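Local coordinates for protein rhamnogalacturonan endolyase YesW (Bacillus subtilis, PDB 2ZUX) that cleaves the rhamnogalacturonan of plant cell-wall pectin by endo-type elimination, a calcium- or manganese-requiring reaction that releases oligosaccharides, at residues V23-F27 / L507-W511; I456-D461 / R471-W475; D510-V515 / Y528-T534. One frame throughout, in Å; residues are numbered along the deposited sequence.

Contact 1 (V23-F27 / L507-W511); sequences VSWRF and LLGDW. With CA (calcium ion), chain E.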
loop_
_atom_site.group_PDB
_atom_site.type_symbol
_atom_site.label_atom_id
_atom_site.label_comp_id
_atom_site.label_asym_id
_atom_site.label_seq_id
_atom_site.Cartn_x
_atom_site.Cartn_y
_atom_site.Cartn_z
ATOM N N VAL A 23 16.133 -14.471 14.173
ATOM C CA VAL A 23 16.744 -13.234 13.697
ATOM C C VAL A 23 16.554 -13.147 12.182
ATOM O O VAL A 23 16.798 -14.116 11.472
ATOM C CB VAL A 23 18.268 -13.187 14.042
ATOM C CG1 VAL A 23 18.894 -11.877 13.626
ATOM C CG2 VAL A 23 18.503 -13.427 15.542
ATOM N N SER A 24 16.098 -12.002 11.683
ATOM C CA SER A 24 16.050 -11.795 10.231
ATOM C C SER A 24 16.409 -10.364 9.875
ATOM O O SER A 24 16.368 -9.458 10.715
ATOM C CB SER A 24 14.726 -12.262 9.588
ATOM O OG SER A 24 13.703 -11.277 9.654
ATOM N N TRP A 25 16.821 -10.179 8.625
ATOM C CA TRP A 25 17.330 -8.892 8.178
ATOM C C TRP A 25 17.199 -8.759 6.664
ATOM O O TRP A 25 16.845 -9.723 5.973
ATOM C CB TRP A 25 18.790 -8.685 8.628
ATOM C CG TRP A 25 19.772 -9.696 8.075
ATOM C CD1 TRP A 25 20.524 -9.575 6.940
ATOM C CD2 TRP A 25 20.096 -10.979 8.637
ATOM N NE1 TRP A 25 21.305 -10.702 6.762
ATOM C CE2 TRP A 25 21.065 -11.573 7.792
ATOM C CE3 TRP A 25 19.668 -11.680 9.773
ATOM C CZ2 TRP A 25 21.601 -12.843 8.041
ATOM C CZ3 TRP A 25 20.208 -12.942 10.026
ATOM C CH2 TRP A 25 21.160 -13.510 9.159
ATOM N N ARG A 26 17.473 -7.562 6.168
ATOM C CA ARG A 26 17.302 -7.254 4.754
ATOM C C ARG A 26 18.484 -7.668 3.911
ATOM O O ARG A 26 19.639 -7.543 4.331
ATOM C CB ARG A 26 17.118 -5.757 4.560
ATOM C CG ARG A 26 15.868 -5.183 5.173
ATOM C CD ARG A 26 15.932 -3.679 5.187
ATOM N NE ARG A 26 14.651 -3.094 5.555
ATOM C CZ ARG A 26 14.492 -1.944 6.207
ATOM N NH1 ARG A 26 15.534 -1.243 6.636
ATOM N NH2 ARG A 26 13.262 -1.504 6.449
ATOM N N PHE A 27 18.170 -8.134 2.707
ATOM C CA PHE A 27 19.112 -8.183 1.600
ATOM C C PHE A 27 18.809 -6.913 0.806
ATOM O O PHE A 27 17.725 -6.778 0.232
ATOM C CB PHE A 27 18.843 -9.463 0.804
ATOM C CG PHE A 27 19.775 -9.711 -0.368
ATOM C CD1 PHE A 27 21.136 -9.394 -0.318
ATOM C CD2 PHE A 27 19.278 -10.332 -1.510
ATOM C CE1 PHE A 27 21.967 -9.668 -1.418
ATOM C CE2 PHE A 27 20.101 -10.618 -2.601
ATOM C CZ PHE A 27 21.441 -10.285 -2.553
ATOM N N LEU A 507 8.505 -4.363 6.061
ATOM C CA LEU A 507 9.072 -3.151 6.646
ATOM C C LEU A 507 10.276 -3.386 7.553
ATOM O O LEU A 507 10.944 -2.434 7.925
ATOM C CB LEU A 507 8.000 -2.286 7.326
ATOM C CG LEU A 507 6.929 -2.884 8.225
ATOM C CD1 LEU A 507 7.505 -3.346 9.547
ATOM C CD2 LEU A 507 5.822 -1.858 8.476
ATOM N N LEU A 508 10.538 -4.640 7.909
ATOM C CA LEU A 508 11.752 -4.998 8.653
ATOM C C LEU A 508 12.073 -6.463 8.398
ATOM O O LEU A 508 11.265 -7.187 7.826
ATOM C CB LEU A 508 11.618 -4.717 10.153
ATOM C CG LEU A 508 10.385 -5.183 10.905
ATOM C CD1 LEU A 508 10.492 -6.642 11.304
ATOM C CD2 LEU A 508 10.169 -4.302 12.149
ATOM N N GLY A 509 13.264 -6.894 8.793
ATOM C CA GLY A 509 13.640 -8.291 8.641
ATOM C C GLY A 509 13.817 -8.693 7.190
ATOM O O GLY A 509 14.064 -7.842 6.327
ATOM N N ASP A 510 13.679 -9.992 6.936
ATOM C CA ASP A 510 13.846 -10.531 5.589
ATOM C C ASP A 510 12.612 -10.310 4.723
ATOM O O ASP A 510 11.695 -9.580 5.104
ATOM C CB ASP A 510 14.294 -12.009 5.621
ATOM C CG ASP A 510 13.198 -12.975 6.077
ATOM O OD1 ASP A 510 11.994 -12.618 6.107
ATOM O OD2 ASP A 510 13.553 -14.142 6.360
ATOM N N TRP A 511 12.593 -10.947 3.561
ATOM C CA TRP A 511 11.633 -10.626 2.509
ATOM C C TRP A 511 10.166 -10.879 2.839
ATOM O O TRP A 511 9.295 -10.367 2.130
ATOM C CB TRP A 511 12.009 -11.354 1.219
ATOM C CG TRP A 511 11.930 -12.848 1.309
ATOM C CD1 TRP A 511 12.898 -13.688 1.781
ATOM C CD2 TRP A 511 10.835 -13.685 0.902
ATOM N NE1 TRP A 511 12.470 -14.997 1.700
ATOM C CE2 TRP A 511 11.205 -15.023 1.174
ATOM C CE3 TRP A 511 9.570 -13.433 0.344
ATOM C CZ2 TRP A 511 10.364 -16.108 0.895
ATOM C CZ3 TRP A 511 8.737 -14.520 0.066
ATOM C CH2 TRP A 511 9.138 -15.836 0.346
HETATM CA CA CA E . 10.071 -8.595 6.479
HETATM O O HOH W 1 12.688 -5.355 5.660
HETATM O O HOH W 2 10.628 -10.747 7.490
#
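The end of strand 20-24, with Trp25 and Arg26 after it, lies against the calcium-binding loop 507-511; the directions of 24-26 and 507-510 differ by 110°. The backbones almost touch: the CA atoms of Trp25 and Gly509 are 3.8 Å apart. Gly509 has a phi of 68°, and a CB here would clash with Ser24 OG, so the site suits glycine. Trp25 O lies 3.1 Å from Asp510 CA in a CA-H...O contact. The one direct hydrogen bond with clear geometry runs from Asp510 N to Ser24 OG, at 3.0 Å. Arg26 NE donates to water 1 at 3.0 Å, and this water donates to Gly509 O at 2.9 Å. Arg26 NH1 is held by Asn9. The contact joins the N-terminal beta-sheet domain to the C-terminal propeller domain. Leu508 O and Asp510 O bind the calcium at 2.3 and 2.4 Å; Asp506, Arg512 and Glu514 add further ligands. Two loop carbonyls thus face the metal, while Asp510 N bonds to Ser24 OG and water 1 reaches Gly509 O.

Contact 2 (I456-D461 / R471-W475); sequences IWWDGD and RIDKW. With CA (calcium ion), chain F.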
loop_
_atom_site.group_PDB
_atom_site.type_symbol
_atom_site.label_atom_id
_atom_site.label_comp_id
_atom_site.label_asym_id
_atom_site.label_seq_id
_atom_site.Cartn_x
_atom_site.Cartn_y
_atom_site.Cartn_z
ATOM N N ILE A 456 -0.339 -12.478 1.190
ATOM C CA ILE A 456 0.826 -12.120 1.994
ATOM C C ILE A 456 1.891 -13.216 1.950
ATOM O O ILE A 456 1.566 -14.413 2.042
ATOM C CB ILE A 456 0.422 -11.839 3.465
ATOM C CG1 ILE A 456 1.625 -11.333 4.254
ATOM C CG2 ILE A 456 -0.219 -13.081 4.113
ATOM C CD1 ILE A 456 1.298 -10.896 5.659
ATOM N N TRP A 457 3.160 -12.823 1.813
ATOM C CA TRP A 457 4.263 -13.777 1.969
ATOM C C TRP A 457 4.601 -13.868 3.447
ATOM O O TRP A 457 5.175 -12.932 4.010
ATOM C CB TRP A 457 5.489 -13.372 1.138
ATOM C CG TRP A 457 5.227 -13.516 -0.338
ATOM C CD1 TRP A 457 5.023 -14.689 -1.017
ATOM C CD2 TRP A 457 5.110 -12.463 -1.305
ATOM N NE1 TRP A 457 4.779 -14.428 -2.351
ATOM C CE2 TRP A 457 4.823 -13.071 -2.551
ATOM C CE3 TRP A 457 5.210 -11.059 -1.242
ATOM C CZ2 TRP A 457 4.644 -12.329 -3.724
ATOM C CZ3 TRP A 457 5.032 -10.323 -2.415
ATOM C CH2 TRP A 457 4.744 -10.965 -3.635
ATOM N N TRP A 458 4.224 -14.985 4.067
ATOM C CA TRP A 458 4.341 -15.141 5.520
ATOM C C TRP A 458 5.197 -16.315 5.970
ATOM O O TRP A 458 6.010 -16.170 6.888
ATOM C CB TRP A 458 2.949 -15.248 6.153
ATOM C CG TRP A 458 2.991 -15.327 7.638
ATOM C CD1 TRP A 458 2.741 -16.425 8.409
ATOM C CD2 TRP A 458 3.324 -14.268 8.542
ATOM N NE1 TRP A 458 2.875 -16.106 9.742
ATOM C CE2 TRP A 458 3.240 -14.791 9.850
ATOM C CE3 TRP A 458 3.669 -12.920 8.375
ATOM C CZ2 TRP A 458 3.490 -14.010 10.988
ATOM C CZ3 TRP A 458 3.926 -12.150 9.511
ATOM C CH2 TRP A 458 3.832 -12.701 10.795
ATOM N N ASP A 459 4.997 -17.484 5.366
ATOM C CA ASP A 459 5.787 -18.644 5.742
ATOM C C ASP A 459 7.079 -18.714 4.935
ATOM O O ASP A 459 7.494 -17.725 4.320
ATOM C CB ASP A 459 4.959 -19.940 5.695
ATOM C CG ASP A 459 4.590 -20.371 4.285
ATOM O OD1 ASP A 459 5.191 -19.879 3.297
ATOM O OD2 ASP A 459 3.690 -21.227 4.176
ATOM N N GLY A 460 7.733 -19.871 4.954
ATOM C CA GLY A 460 9.039 -19.988 4.330
ATOM C C GLY A 460 9.050 -20.337 2.856
ATOM O O GLY A 460 10.101 -20.263 2.226
ATOM N N ASP A 461 7.903 -20.716 2.297
ATOM C CA ASP A 461 7.879 -21.115 0.893
ATOM C C ASP A 461 7.541 -19.949 -0.034
ATOM O O ASP A 461 7.082 -18.891 0.415
ATOM C CB ASP A 461 6.998 -22.354 0.654
ATOM C CG ASP A 461 5.501 -22.056 0.658
ATOM O OD1 ASP A 461 5.079 -20.886 0.466
ATOM O OD2 ASP A 461 4.728 -23.019 0.816
ATOM N N ARG A 471 -6.381 -12.562 10.495
ATOM C CA ARG A 471 -5.951 -13.927 10.199
ATOM C C ARG A 471 -4.997 -14.007 9.013
ATOM O O ARG A 471 -5.151 -13.269 8.024
ATOM C CB ARG A 471 -7.166 -14.810 9.911
ATOM C CG ARG A 471 -8.077 -15.030 11.113
ATOM C CD ARG A 471 -9.331 -15.831 10.765
ATOM N NE ARG A 471 -10.106 -15.250 9.668
ATOM C CZ ARG A 471 -11.103 -14.379 9.800
ATOM N NH1 ARG A 471 -11.480 -13.944 10.997
ATOM N NH2 ARG A 471 -11.725 -13.935 8.716
ATOM N N ILE A 472 -4.028 -14.914 9.111
ATOM C CA ILE A 472 -3.243 -15.351 7.961
ATOM C C ILE A 472 -3.555 -16.831 7.750
ATOM O O ILE A 472 -3.453 -17.631 8.690
ATOM C CB ILE A 472 -1.727 -15.137 8.172
ATOM C CG1 ILE A 472 -1.429 -13.641 8.367
ATOM C CG2 ILE A 472 -0.935 -15.712 6.986
ATOM C CD1 ILE A 472 0.017 -13.327 8.677
ATOM N N ASP A 473 -3.971 -17.175 6.533
ATOM C CA ASP A 473 -4.318 -18.543 6.163
ATOM C C ASP A 473 -3.394 -19.061 5.069
ATOM O O ASP A 473 -2.757 -18.283 4.353
ATOM C CB ASP A 473 -5.767 -18.608 5.650
ATOM C CG ASP A 473 -6.786 -18.063 6.645
ATOM O OD1 ASP A 473 -6.678 -18.345 7.859
ATOM O OD2 ASP A 473 -7.716 -17.361 6.204
ATOM N N LYS A 474 -3.340 -20.378 4.927
ATOM C CA LYS A 474 -2.629 -20.993 3.819
ATOM C C LYS A 474 -3.554 -21.946 3.080
ATOM O O LYS A 474 -4.328 -22.691 3.690
ATOM C CB LYS A 474 -1.369 -21.723 4.282
ATOM C CG LYS A 474 -0.411 -22.041 3.123
ATOM C CD LYS A 474 0.827 -22.757 3.579
ATOM C CE LYS A 474 1.673 -23.142 2.391
ATOM N NZ LYS A 474 2.338 -21.970 1.770
ATOM N N TRP A 475 -3.476 -21.897 1.757
ATOM C CA TRP A 475 -4.265 -22.760 0.893
ATOM C C TRP A 475 -3.623 -24.132 0.758
ATOM O O TRP A 475 -2.478 -24.258 0.325
ATOM C CB TRP A 475 -4.393 -22.102 -0.475
ATOM C CG TRP A 475 -5.170 -22.849 -1.527
ATOM C CD1 TRP A 475 -4.662 -23.364 -2.686
ATOM C CD2 TRP A 475 -6.583 -23.121 -1.552
ATOM N NE1 TRP A 475 -5.665 -23.932 -3.433
ATOM C CE2 TRP A 475 -6.854 -23.805 -2.760
ATOM C CE3 TRP A 475 -7.646 -22.860 -0.673
ATOM C CZ2 TRP A 475 -8.136 -24.228 -3.113
ATOM C CZ3 TRP A 475 -8.931 -23.289 -1.032
ATOM C CH2 TRP A 475 -9.159 -23.960 -2.246
HETATM CA CA CA F . 4.821 -18.728 1.381
HETATM O O HOH W 3 6.155 -16.769 2.045
#
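This contact lies within one four-stranded antiparallel blade of the beta-propeller. It joins edge strand 454-456 and the calcium loop after it to strand 471-476, two places across the sheet. Strand 465-468 runs between them, so side chains make the contact. Apolar packing holds one end. Ile456 CG2 meets Ile472 CG2 at 4.0 Å. Ile472 CD1 sits over a face of the Trp458 indole, 3.7 Å from the centroid of the five-membered ring and 20° off its normal, a CH-pi contact. Val515 of strand 514-519 also packs on both isoleucines.

The loop wraps a calcium ion, which may have a structural role. Calcium takes Asp459 OD1 at 2.3 Å, Asp461 OD1 at 2.4 Å and Asp461 O at 2.5 Å, with water 3 at 2.5 Å. Leu463 and Glu465 complete the protein ligands. Asp459 OD1 also accepts from Asp461 N at 3.0 Å, forming an Asx turn.

Charge pairing makes the other end. Lys474 reaches the metal-binding carboxylates and also hydrogen-bonds to Glu465. Lys474 NZ forms salt bridges to Asp459 OD2 at 2.9 Å and Asp461 OD2 at 2.8 Å.

Contact 3 (D510-V515 / Y528-T534); sequences DWREEV and YTTTIPT. With CA (calcium ion), chain E.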
loop_
_atom_site.group_PDB
_atom_site.type_symbol
_atom_site.label_atom_id
_atom_site.label_comp_id
_atom_site.label_asym_id
_atom_site.label_seq_id
_atom_site.Cartn_x
_atom_site.Cartn_y
_atom_site.Cartn_z
ATOM N N ASP A 510 13.679 -9.992 6.936
ATOM C CA ASP A 510 13.846 -10.531 5.589
ATOM C C ASP A 510 12.612 -10.310 4.723
ATOM O O ASP A 510 11.695 -9.580 5.104
ATOM C CB ASP A 510 14.294 -12.009 5.621
ATOM C CG ASP A 510 13.198 -12.975 6.077
ATOM O OD1 ASP A 510 11.994 -12.618 6.107
ATOM O OD2 ASP A 510 13.553 -14.142 6.360
ATOM N N TRP A 511 12.593 -10.947 3.561
ATOM C CA TRP A 511 11.633 -10.626 2.509
ATOM C C TRP A 511 10.166 -10.879 2.839
ATOM O O TRP A 511 9.295 -10.367 2.130
ATOM C CB TRP A 511 12.009 -11.354 1.219
ATOM C CG TRP A 511 11.930 -12.848 1.309
ATOM C CD1 TRP A 511 12.898 -13.688 1.781
ATOM C CD2 TRP A 511 10.835 -13.685 0.902
ATOM N NE1 TRP A 511 12.470 -14.997 1.700
ATOM C CE2 TRP A 511 11.205 -15.023 1.174
ATOM C CE3 TRP A 511 9.570 -13.433 0.344
ATOM C CZ2 TRP A 511 10.364 -16.108 0.895
ATOM C CZ3 TRP A 511 8.737 -14.520 0.066
ATOM C CH2 TRP A 511 9.138 -15.836 0.346
ATOM N N ARG A 512 9.867 -11.646 3.886
ATOM C CA ARG A 512 8.462 -11.852 4.222
ATOM C C ARG A 512 7.827 -10.539 4.675
ATOM O O ARG A 512 8.512 -9.626 5.138
ATOM C CB ARG A 512 8.279 -12.957 5.259
ATOM C CG ARG A 512 8.217 -14.371 4.662
ATOM C CD ARG A 512 9.588 -14.914 4.242
ATOM N NE ARG A 512 10.551 -14.992 5.343
ATOM C CZ ARG A 512 10.582 -15.962 6.254
ATOM N NH1 ARG A 512 11.504 -15.937 7.203
ATOM N NH2 ARG A 512 9.694 -16.949 6.225
ATOM N N GLU A 513 6.512 -10.440 4.515
ATOM C CA GLU A 513 5.803 -9.215 4.828
ATOM C C GLU A 513 5.359 -9.169 6.286
ATOM O O GLU A 513 4.887 -10.155 6.822
ATOM C CB GLU A 513 4.600 -9.088 3.901
ATOM C CG GLU A 513 4.980 -9.087 2.434
ATOM C CD GLU A 513 3.778 -8.986 1.527
ATOM O OE1 GLU A 513 3.244 -10.050 1.158
ATOM O OE2 GLU A 513 3.367 -7.843 1.217
ATOM N N GLU A 514 5.529 -8.006 6.907
ATOM C CA GLU A 514 5.003 -7.753 8.248
ATOM C C GLU A 514 3.550 -7.323 8.143
ATOM O O GLU A 514 3.092 -6.860 7.084
ATOM C CB GLU A 514 5.803 -6.654 8.944
ATOM C CG GLU A 514 7.177 -7.077 9.452
ATOM C CD GLU A 514 8.104 -7.588 8.352
ATOM O OE1 GLU A 514 8.357 -6.845 7.371
ATOM O OE2 GLU A 514 8.580 -8.745 8.460
ATOM N N VAL A 515 2.821 -7.490 9.241
ATOM C CA VAL A 515 1.455 -6.987 9.331
ATOM C C VAL A 515 1.364 -6.038 10.506
ATOM O O VAL A 515 1.846 -6.339 11.601
ATOM C CB VAL A 515 0.423 -8.100 9.533
ATOM C CG1 VAL A 515 -0.984 -7.541 9.369
ATOM C CG2 VAL A 515 0.649 -9.230 8.561
ATOM N N TYR A 528 3.523 -7.476 13.508
ATOM C CA TYR A 528 3.855 -8.898 13.502
ATOM C C TYR A 528 4.878 -9.160 12.406
ATOM O O TYR A 528 4.703 -8.717 11.273
ATOM C CB TYR A 528 2.603 -9.732 13.229
ATOM C CG TYR A 528 1.616 -9.775 14.379
ATOM C CD1 TYR A 528 1.507 -10.911 15.186
ATOM C CD2 TYR A 528 0.791 -8.689 14.660
ATOM C CE1 TYR A 528 0.596 -10.951 16.245
ATOM C CE2 TYR A 528 -0.120 -8.724 15.715
ATOM C CZ TYR A 528 -0.204 -9.854 16.495
ATOM O OH TYR A 528 -1.112 -9.873 17.540
ATOM N N THR A 529 5.952 -9.863 12.751
ATOM C CA THR A 529 6.949 -10.311 11.787
ATOM C C THR A 529 7.041 -11.823 11.896
ATOM O O THR A 529 6.925 -12.377 12.988
ATOM C CB THR A 529 8.328 -9.625 12.001
ATOM O OG1 THR A 529 9.157 -9.827 10.847
ATOM C CG2 THR A 529 9.055 -10.152 13.245
ATOM N N THR A 530 7.224 -12.503 10.775
ATOM C CA THR A 530 7.262 -13.954 10.802
ATOM C C THR A 530 8.507 -14.497 11.511
ATOM O O THR A 530 9.587 -13.899 11.450
ATOM C CB THR A 530 7.132 -14.559 9.388
ATOM O OG1 THR A 530 6.832 -15.952 9.513
ATOM C CG2 THR A 530 8.408 -14.385 8.570
ATOM N N THR A 531 8.327 -15.629 12.188
ATOM C CA THR A 531 9.461 -16.383 12.733
ATOM C C THR A 531 9.550 -17.775 12.117
ATOM O O THR A 531 10.227 -18.664 12.652
ATOM C CB THR A 531 9.423 -16.485 14.275
ATOM O OG1 THR A 531 8.211 -17.125 14.682
ATOM C CG2 THR A 531 9.509 -15.102 14.899
ATOM N N ILE A 532 8.883 -17.963 10.981
ATOM C CA ILE A 532 8.989 -19.213 10.232
ATOM C C ILE A 532 10.265 -19.151 9.392
ATOM O O ILE A 532 10.419 -18.249 8.562
ATOM C CB ILE A 532 7.758 -19.438 9.334
ATOM C CG1 ILE A 532 6.493 -19.542 10.189
ATOM C CG2 ILE A 532 7.934 -20.709 8.493
ATOM C CD1 ILE A 532 5.186 -19.332 9.424
ATOM N N PRO A 533 11.205 -20.092 9.613
ATOM C CA PRO A 533 12.439 -20.071 8.831
ATOM C C PRO A 533 12.212 -20.260 7.337
ATOM O O PRO A 533 11.273 -20.939 6.921
ATOM C CB PRO A 533 13.243 -21.246 9.403
ATOM C CG PRO A 533 12.659 -21.484 10.762
ATOM C CD PRO A 533 11.207 -21.176 10.614
ATOM N N THR A 534 13.083 -19.648 6.546
ATOM C CA THR A 534 13.061 -19.814 5.099
ATOM C C THR A 534 14.445 -20.163 4.568
ATOM O O THR A 534 15.459 -19.736 5.123
ATOM C CB THR A 534 12.503 -18.561 4.374
ATOM O OG1 THR A 534 12.398 -18.834 2.968
ATOM C CG2 THR A 534 13.384 -17.335 4.582
HETATM CA CA CA E . 10.071 -8.595 6.479
HETATM O O HOH W 2 10.628 -10.747 7.490
HETATM O O HOH W 4 7.086 -11.183 8.301
#
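A calcium-binding loop leads here into strand 514-519 of the propeller domain, and the chain leaving strand 524-528 runs back beside it. The two segments are roughly antiparallel, with end-to-end directions 146° apart. Val515 and Tyr528 form an antiparallel hydrogen-bonded pair. Val515 N gives to Tyr528 O at 3.0 Å, and Tyr528 N gives to Val515 O at 2.8 Å. Beyond Glu514 and Thr529 the chains separate, and side chains and water take over.

Calcium uses Asp510 O at 2.4 Å, Arg512 O at 2.3 Å, and both carboxylate oxygens of Glu514, OE1 at 2.6 Å and OE2 at 2.5 Å. Leu508, Asp506 and water 2 fill the remaining positions. Glu514 OE1 also accepts from Leu507 N. Glu514 OE2 accepts from Thr529 OG1 at 2.7 Å and from water 4 at 2.9 Å. Water 4 in turn accepts from Thr530 N at 2.8 Å.

Asp510 OD1 accepts from Arg512 N at 3.2 Å, an Asx turn, from Arg512 NE at 2.9 Å and from water 2 at 2.7 Å. Asp510 OD2 takes Arg512 NH1 at 2.9 Å in a salt bridge. Thr530 OG1 accepts from Ile532 N at 3.2 Å, an ST turn, and bonds to Trp458 O. Thr534 OG1 bonds to Gly460 O, so this loop also joins the neighbouring calcium loop. The guanidinium of Arg512 lies between two methyls, Thr530 CG2 over one face and Thr534 CG2 over the other. Arg512 NH2 also bonds to Asp459 O. At the guanidinium edge, Ile532 O accepts from Arg512 NH1 at 2.9 Å and Arg512 NH2 at 2.8 Å.

Contacts 1 and 3 share Asp510, Trp511, water 2 and one calcium; contact 2 has its own ion. All three are mainly buried; contact 1 is wholly so, while contacts 2 and 3 reach more exposed residues. Contact 1 alone joins the two domains, through backbone packing, one hydrogen bond to a serine and a water bridge. Contact 2 stays inside one blade, using apolar and charged side chains. Contact 3 adds a strand pair and a dense polar network. Glu514 OE1 also lies 2.8 Å from Leu507 N, probably hydrogen-bonded. Contacts 2 and 3 meet at Trp458 O and Thr530 OG1, 2.8 Å apart. Trp511, active in contact 3, packs with CZ3 on Trp457 CB of contact 2 at 3.6 Å.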